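Local coordinates for possible transcriptional regulator, ArsR family protein (Rhodococcus sp. RHA1, PDB 3F6V) that probably binds DNA as a dimeric winged helix-turn-helix transcriptional regulator of the ArsR family, possibly controlling arsenical resistance, at residues Glu57-Arg62 with Ser89-Val94; Gln72-Leu77 with Arg110-Asp115. All blocks are in the same frame, centred on the assembly; numbering follows the deposited sequence.

In the fold
Both interactions belong to one winged helix-turn-helix domain, and their centres lie about 11 Å apart. Along the chain their segments alternate: 57-62 on helix 58-66, then 72-77, where strand 72-73 runs into helix 74-78, then 89-94 on helix 85-97, and last 110-115 on strand 109-114. Interaction 1 joins helix 58-66 to helix 85-97 at the surface. Interaction 2 pairs the short strand 72-73 with strand 109-114 of the wing. L92 connects them, its CD1 packing on L77, V74 and Y112 while H91 beside it meets helix 58-66. Helix 85-97, probably the DNA-reading helix as in ArsR relatives, is thus seated against both helix 58-66 and the wing.

Interaction 1: residues Glu57-Arg62 with Ser89-Val94; sequences EPTRRR and SQHLRV
The imidazole of H91 projects from helix 85-97 into the N-terminal turn of helix 58-66, where E57, T59 and R60 receive it; in this winged helix-turn-helix domain the segments 58-62 and 89-94 cross at -80°, with their axes 10.2 Å apart at closest approach. The methyl of T59 lies over one face of the ring, a CH-pi contact with CG2 4.1 Å from the ring centroid. At the ring edge, close to its plane, R60 NH1 gives a weak, bent hydrogen bond to H91 ND1 at 3.0 Å, with the guanidinium and ring planes 57° apart. V94, one turn beyond H91, adds an apolar cover: its CG1 sits over the centre of one guanidinium face, 3.9 Å from R60 CZ. On the opposite face E57 CG lies off toward the rim, so both faces carry an aliphatic carbon.

R60 reaches this place by a bend in its chain at chi3 (-83°), and NE is fixed separately by a hydrogen bond to the carbonyl of V54. The carboxylate of E57 also approaches the imidazole, with OE1 3.5 Å from H91 CE1. Beneath this surface contact, the neighbouring L92 packs on V74 and L77 of helix 74-78. E57 and P58 also pack on E53 of the second subunit, placing the N-terminal end of helix 58-66 beside the dimer partner. E57 is the N-cap of that helix: its OE1 accepts a weak bond from T59 N and a straighter one from R60 N, 3.1 Å long and nearly in line with the C-O bond.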
loop_
_atom_site.group_PDB
_atom_site.type_symbol
_atom_site.label_atom_id
_atom_site.label_comp_id
_atom_site.label_asym_id
_atom_site.label_seq_id
_atom_site.Cartn_x
_atom_site.Cartn_y
_atom_site.Cartn_z
ATOM N N GLU A 57 -0.910 -3.337 4.269
ATOM C CA GLU A 57 -0.376 -3.845 5.515
ATOM C C GLU A 57 0.066 -5.320 5.230
ATOM O O GLU A 57 -0.688 -6.057 4.607
ATOM C CB GLU A 57 -1.461 -3.735 6.596
ATOM C CG GLU A 57 -0.964 -3.805 8.002
ATOM C CD GLU A 57 -0.702 -5.195 8.526
ATOM O OE1 GLU A 57 -1.106 -6.176 7.889
ATOM O OE2 GLU A 57 -0.093 -5.284 9.623
ATOM N N PRO A 58 1.281 -5.738 5.651
ATOM C CA PRO A 58 1.823 -7.003 5.139
ATOM C C PRO A 58 1.019 -8.288 5.482
ATOM O O PRO A 58 0.937 -9.186 4.632
ATOM C CB PRO A 58 3.201 -7.088 5.799
ATOM C CG PRO A 58 3.581 -5.667 6.047
ATOM C CD PRO A 58 2.329 -4.894 6.273
ATOM N N THR A 59 0.409 -8.336 6.652
ATOM C CA THR A 59 -0.470 -9.485 6.978
ATOM C C THR A 59 -1.708 -9.450 6.084
ATOM O O THR A 59 -2.123 -10.508 5.561
ATOM C CB THR A 59 -0.852 -9.467 8.442
ATOM O OG1 THR A 59 0.340 -9.630 9.204
ATOM C CG2 THR A 59 -1.819 -10.626 8.748
ATOM N N ARG A 60 -2.317 -8.263 5.911
ATOM C CA ARG A 60 -3.431 -8.173 4.999
ATOM C C ARG A 60 -3.060 -8.565 3.558
ATOM O O ARG A 60 -3.871 -9.185 2.875
ATOM C CB ARG A 60 -4.084 -6.793 5.088
ATOM C CG ARG A 60 -4.679 -6.595 6.441
ATOM C CD ARG A 60 -5.598 -5.389 6.546
ATOM N NE ARG A 60 -4.962 -4.099 6.778
ATOM C CZ ARG A 60 -4.840 -3.508 7.967
ATOM N NH1 ARG A 60 -5.180 -4.126 9.089
ATOM N NH2 ARG A 60 -4.304 -2.306 8.029
ATOM N N ARG A 61 -1.866 -8.199 3.065
ATOM C CA ARG A 61 -1.460 -8.637 1.716
ATOM C C ARG A 61 -1.482 -10.136 1.615
ATOM O O ARG A 61 -1.976 -10.689 0.606
ATOM C CB ARG A 61 -0.057 -8.165 1.324
ATOM C CG ARG A 61 0.008 -6.651 1.218
ATOM C CD ARG A 61 1.215 -6.171 0.448
ATOM N NE ARG A 61 2.502 -6.676 0.824
ATOM C CZ ARG A 61 3.470 -5.968 1.442
ATOM N NH1 ARG A 61 3.250 -4.758 1.945
ATOM N NH2 ARG A 61 4.662 -6.484 1.570
ATOM N N ARG A 62 -0.925 -10.781 2.641
ATOM C CA ARG A 62 -0.845 -12.252 2.592
ATOM C C ARG A 62 -2.248 -12.859 2.706
ATOM O O ARG A 62 -2.539 -13.838 2.030
ATOM C CB ARG A 62 0.049 -12.777 3.715
ATOM C CG ARG A 62 0.253 -14.277 3.690
ATOM C CD ARG A 62 0.959 -14.743 2.432
ATOM N NE ARG A 62 1.083 -16.199 2.379
ATOM C CZ ARG A 62 0.911 -16.917 1.271
ATOM N NH1 ARG A 62 0.602 -16.319 0.106
ATOM N NH2 ARG A 62 1.047 -18.234 1.327
ATOM N N SER A 89 -8.705 -12.361 12.630
ATOM C CA SER A 89 -10.084 -11.891 12.592
ATOM C C SER A 89 -10.191 -10.350 12.433
ATOM O O SER A 89 -10.962 -9.872 11.587
ATOM C CB SER A 89 -10.848 -12.363 13.858
ATOM O OG SER A 89 -12.211 -12.050 13.720
ATOM N N GLN A 90 -9.432 -9.599 13.225
ATOM C CA GLN A 90 -9.477 -8.135 13.167
ATOM C C GLN A 90 -8.971 -7.601 11.822
ATOM O O GLN A 90 -9.556 -6.655 11.283
ATOM C CB GLN A 90 -8.692 -7.501 14.312
ATOM C CG GLN A 90 -8.693 -5.989 14.282
ATOM C CD GLN A 90 -7.968 -5.380 15.485
ATOM O OE1 GLN A 90 -6.811 -5.720 15.776
ATOM N NE2 GLN A 90 -8.644 -4.462 16.181
ATOM N N HIS A 91 -7.894 -8.192 11.297
ATOM C CA HIS A 91 -7.401 -7.824 9.930
ATOM C C HIS A 91 -8.510 -8.100 8.913
ATOM O O HIS A 91 -8.742 -7.278 8.006
ATOM C CB HIS A 91 -6.188 -8.614 9.529
ATOM C CG HIS A 91 -4.940 -8.138 10.165
ATOM N ND1 HIS A 91 -4.419 -6.886 9.920
ATOM C CD2 HIS A 91 -4.075 -8.754 11.003
ATOM C CE1 HIS A 91 -3.287 -6.747 10.592
ATOM N NE2 HIS A 91 -3.055 -7.867 11.258
ATOM N N LEU A 92 -9.209 -9.252 9.038
ATOM C CA LEU A 92 -10.305 -9.554 8.098
ATOM C C LEU A 92 -11.466 -8.570 8.207
ATOM O O LEU A 92 -12.094 -8.252 7.184
ATOM C CB LEU A 92 -10.789 -11.005 8.238
ATOM C CG LEU A 92 -9.721 -11.993 7.711
ATOM C CD1 LEU A 92 -9.996 -13.408 8.297
ATOM C CD2 LEU A 92 -9.657 -12.072 6.186
ATOM N N ARG A 93 -11.752 -8.075 9.417
ATOM C CA ARG A 93 -12.781 -7.044 9.618
ATOM C C ARG A 93 -12.397 -5.727 8.923
ATOM O O ARG A 93 -13.239 -5.049 8.323
ATOM C CB ARG A 93 -12.992 -6.783 11.114
ATOM C CG ARG A 93 -14.110 -5.805 11.429
ATOM C CD ARG A 93 -14.246 -5.544 12.933
ATOM N NE ARG A 93 -15.005 -4.319 13.217
ATOM C CZ ARG A 93 -16.325 -4.288 13.387
ATOM N NH1 ARG A 93 -17.030 -5.412 13.306
ATOM N NH2 ARG A 93 -16.940 -3.138 13.637
ATOM N N VAL A 94 -11.110 -5.374 9.031
ATOM C CA VAL A 94 -10.617 -4.150 8.363
ATOM C C VAL A 94 -10.746 -4.318 6.842
ATOM O O VAL A 94 -11.219 -3.393 6.122
ATOM C CB VAL A 94 -9.189 -3.820 8.804
ATOM C CG1 VAL A 94 -8.683 -2.600 8.061
ATOM C CG2 VAL A 94 -9.157 -3.451 10.298
#

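Interaction 2: residues Gln72-Leu77 with Arg110-Asp115; sequences QTVNNL and RYYRLD
T73 and Y111 stand side by side on one face of a short antiparallel pairing; Y112 points to the other face, with Q72, and V74, the first residue of the helix, lies alongside it pointing the same way. Here the wing of the winged helix-turn-helix domain is joined to the strand that leads into helix 74-78. The methyl of T73 meets the Y111 ring obliquely, with CG2 3.5 Å from Y111 CE1. That ring also takes part in a cation-pi interaction with R104 on the neighbouring wing strand. V74 instead presents CG2 to the edge of the Y112 ring, near its plane and 3.4 Å from Y112 CE2. The Y112 side chain also packs on L92 and T96 of helix 85-97. Its hydroxyl receives a 2.9 Å hydrogen bond from R110 NE, which ties the far end of the ring to its own strand.

The backbone pairing places these side chains on their faces. Q72 and Y112 form a hydrogen-bonded pair, Q72 N to Y112 O at 3.0 Å and Y112 N to Q72 O at 2.8 Å, and T73 and Y111 form the adjoining non-hydrogen-bonded pair. A further bond from V74 N to R110 O, 3.2 Å long, extends the pairing into the first turn of the helix, and the same carbonyl oxygen is approached by the CA of T73. T73 also serves as N-cap. Its chi1 of 69° places OG1 between the backbone N and the carbonyl carbon, leaving CG2 to pack on Y111 while OG1 accepts the N-H of N76 at 2.9 Å.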
loop_
_atom_site.group_PDB
_atom_site.type_symbol
_atom_site.label_atom_id
_atom_site.label_comp_id
_atom_site.label_asym_id
_atom_site.label_seq_id
_atom_site.Cartn_x
_atom_site.Cartn_y
_atom_site.Cartn_z
ATOM N N GLN A 72 -12.473 -19.129 2.546
ATOM C CA GLN A 72 -11.846 -19.848 3.681
ATOM C C GLN A 72 -12.263 -19.368 5.041
ATOM O O GLN A 72 -12.714 -18.218 5.195
ATOM C CB GLN A 72 -10.333 -19.786 3.554
ATOM C CG GLN A 72 -9.833 -20.545 2.312
ATOM C CD GLN A 72 -8.413 -20.202 1.948
ATOM O OE1 GLN A 72 -7.476 -20.473 2.709
ATOM N NE2 GLN A 72 -8.233 -19.549 0.774
ATOM N N THR A 73 -12.123 -20.241 6.056
ATOM C CA THR A 73 -12.478 -19.861 7.398
ATOM C C THR A 73 -11.423 -19.050 8.042
ATOM O O THR A 73 -10.210 -19.070 7.704
ATOM C CB THR A 73 -12.724 -21.070 8.324
ATOM O OG1 THR A 73 -11.468 -21.737 8.543
ATOM C CG2 THR A 73 -13.749 -22.038 7.683
ATOM N N VAL A 74 -11.896 -18.292 8.993
ATOM C CA VAL A 74 -10.999 -17.543 9.818
ATOM C C VAL A 74 -9.892 -18.429 10.420
ATOM O O VAL A 74 -8.724 -18.135 10.305
ATOM C CB VAL A 74 -11.752 -16.775 10.896
ATOM C CG1 VAL A 74 -10.751 -16.223 11.842
ATOM C CG2 VAL A 74 -12.597 -15.668 10.296
ATOM N N ASN A 75 -10.278 -19.571 10.991
ATOM C CA ASN A 75 -9.282 -20.447 11.616
ATOM C C ASN A 75 -8.297 -21.021 10.643
ATOM O O ASN A 75 -7.122 -21.146 10.952
ATOM C CB ASN A 75 -9.983 -21.609 12.342
ATOM C CG ASN A 75 -10.719 -21.131 13.580
ATOM O OD1 ASN A 75 -10.670 -19.939 13.935
ATOM N ND2 ASN A 75 -11.425 -22.037 14.229
ATOM N N ASN A 76 -8.750 -21.370 9.443
ATOM C CA ASN A 76 -7.852 -21.907 8.445
ATOM C C ASN A 76 -6.831 -20.850 7.936
ATOM O O ASN A 76 -5.664 -21.161 7.715
ATOM C CB ASN A 76 -8.642 -22.664 7.347
ATOM C CG ASN A 76 -9.247 -24.030 7.853
ATOM O OD1 ASN A 76 -8.689 -24.704 8.742
ATOM N ND2 ASN A 76 -10.363 -24.436 7.265
ATOM N N LEU A 77 -7.289 -19.611 7.768
ATOM C CA LEU A 77 -6.404 -18.527 7.347
ATOM C C LEU A 77 -5.406 -18.222 8.436
ATOM O O LEU A 77 -4.203 -18.014 8.201
ATOM C CB LEU A 77 -7.260 -17.267 7.060
ATOM C CG LEU A 77 -8.099 -17.308 5.768
ATOM C CD1 LEU A 77 -9.171 -16.237 5.757
ATOM C CD2 LEU A 77 -7.238 -17.262 4.493
ATOM N N ARG A 110 -16.945 -19.027 10.246
ATOM C CA ARG A 110 -17.138 -17.776 9.561
ATOM C C ARG A 110 -16.186 -17.929 8.401
ATOM O O ARG A 110 -15.034 -18.344 8.581
ATOM C CB ARG A 110 -16.716 -16.616 10.436
ATOM C CG ARG A 110 -16.948 -15.270 9.819
ATOM C CD ARG A 110 -17.017 -14.255 10.919
ATOM N NE ARG A 110 -17.153 -12.875 10.471
ATOM C CZ ARG A 110 -18.312 -12.276 10.218
ATOM N NH1 ARG A 110 -19.454 -12.944 10.330
ATOM N NH2 ARG A 110 -18.325 -11.007 9.847
ATOM N N TYR A 111 -16.688 -17.607 7.221
ATOM C CA TYR A 111 -15.931 -17.694 5.977
ATOM C C TYR A 111 -15.700 -16.319 5.380
ATOM O O TYR A 111 -16.580 -15.453 5.462
ATOM C CB TYR A 111 -16.724 -18.488 4.956
ATOM C CG TYR A 111 -16.864 -19.957 5.273
ATOM C CD1 TYR A 111 -15.909 -20.890 4.876
ATOM C CD2 TYR A 111 -17.964 -20.403 5.982
ATOM C CE1 TYR A 111 -16.074 -22.271 5.123
ATOM C CE2 TYR A 111 -18.130 -21.750 6.280
ATOM C CZ TYR A 111 -17.200 -22.662 5.860
ATOM O OH TYR A 111 -17.389 -24.013 6.175
ATOM N N TYR A 112 -14.532 -16.131 4.778
ATOM C CA TYR A 112 -14.218 -14.886 4.054
ATOM C C TYR A 112 -13.842 -15.219 2.633
ATOM O O TYR A 112 -13.242 -16.244 2.363
ATOM C CB TYR A 112 -13.065 -14.160 4.739
ATOM C CG TYR A 112 -13.543 -13.381 5.946
ATOM C CD1 TYR A 112 -14.092 -12.099 5.801
ATOM C CD2 TYR A 112 -13.506 -13.946 7.207
ATOM C CE1 TYR A 112 -14.583 -11.404 6.884
ATOM C CE2 TYR A 112 -13.989 -13.244 8.348
ATOM C CZ TYR A 112 -14.556 -11.984 8.158
ATOM O OH TYR A 112 -15.021 -11.267 9.232
ATOM N N ARG A 113 -14.188 -14.325 1.713
ATOM C CA ARG A 113 -13.850 -14.469 0.305
ATOM C C ARG A 113 -13.498 -13.082 -0.261
ATOM O O ARG A 113 -13.965 -12.056 0.240
ATOM C CB ARG A 113 -15.035 -15.076 -0.462
ATOM C CG ARG A 113 -16.268 -14.176 -0.556
ATOM C CD ARG A 113 -17.431 -15.033 -1.098
ATOM N NE ARG A 113 -18.619 -14.232 -1.394
ATOM C CZ ARG A 113 -19.536 -13.864 -0.497
ATOM N NH1 ARG A 113 -19.445 -14.256 0.788
ATOM N NH2 ARG A 113 -20.589 -13.147 -0.893
ATOM N N LEU A 114 -12.703 -13.087 -1.319
ATOM C CA LEU A 114 -12.347 -11.829 -1.981
ATOM C C LEU A 114 -13.523 -11.226 -2.688
ATOM O O LEU A 114 -14.361 -11.946 -3.268
ATOM C CB LEU A 114 -11.197 -12.052 -2.990
ATOM C CG LEU A 114 -9.853 -12.334 -2.311
ATOM C CD1 LEU A 114 -8.845 -12.893 -3.259
ATOM C CD2 LEU A 114 -9.327 -11.112 -1.613
ATOM N N ASP A 115 -13.607 -9.874 -2.659
ATOM C CA ASP A 115 -14.641 -9.161 -3.391
ATOM C C ASP A 115 -14.012 -8.485 -4.625
ATOM O O ASP A 115 -13.248 -7.503 -4.463
ATOM C CB ASP A 115 -15.267 -8.105 -2.483
ATOM C CG ASP A 115 -16.460 -7.448 -3.100
ATOM O OD1 ASP A 115 -16.647 -7.555 -4.347
ATOM O OD2 ASP A 115 -17.261 -6.869 -2.303
#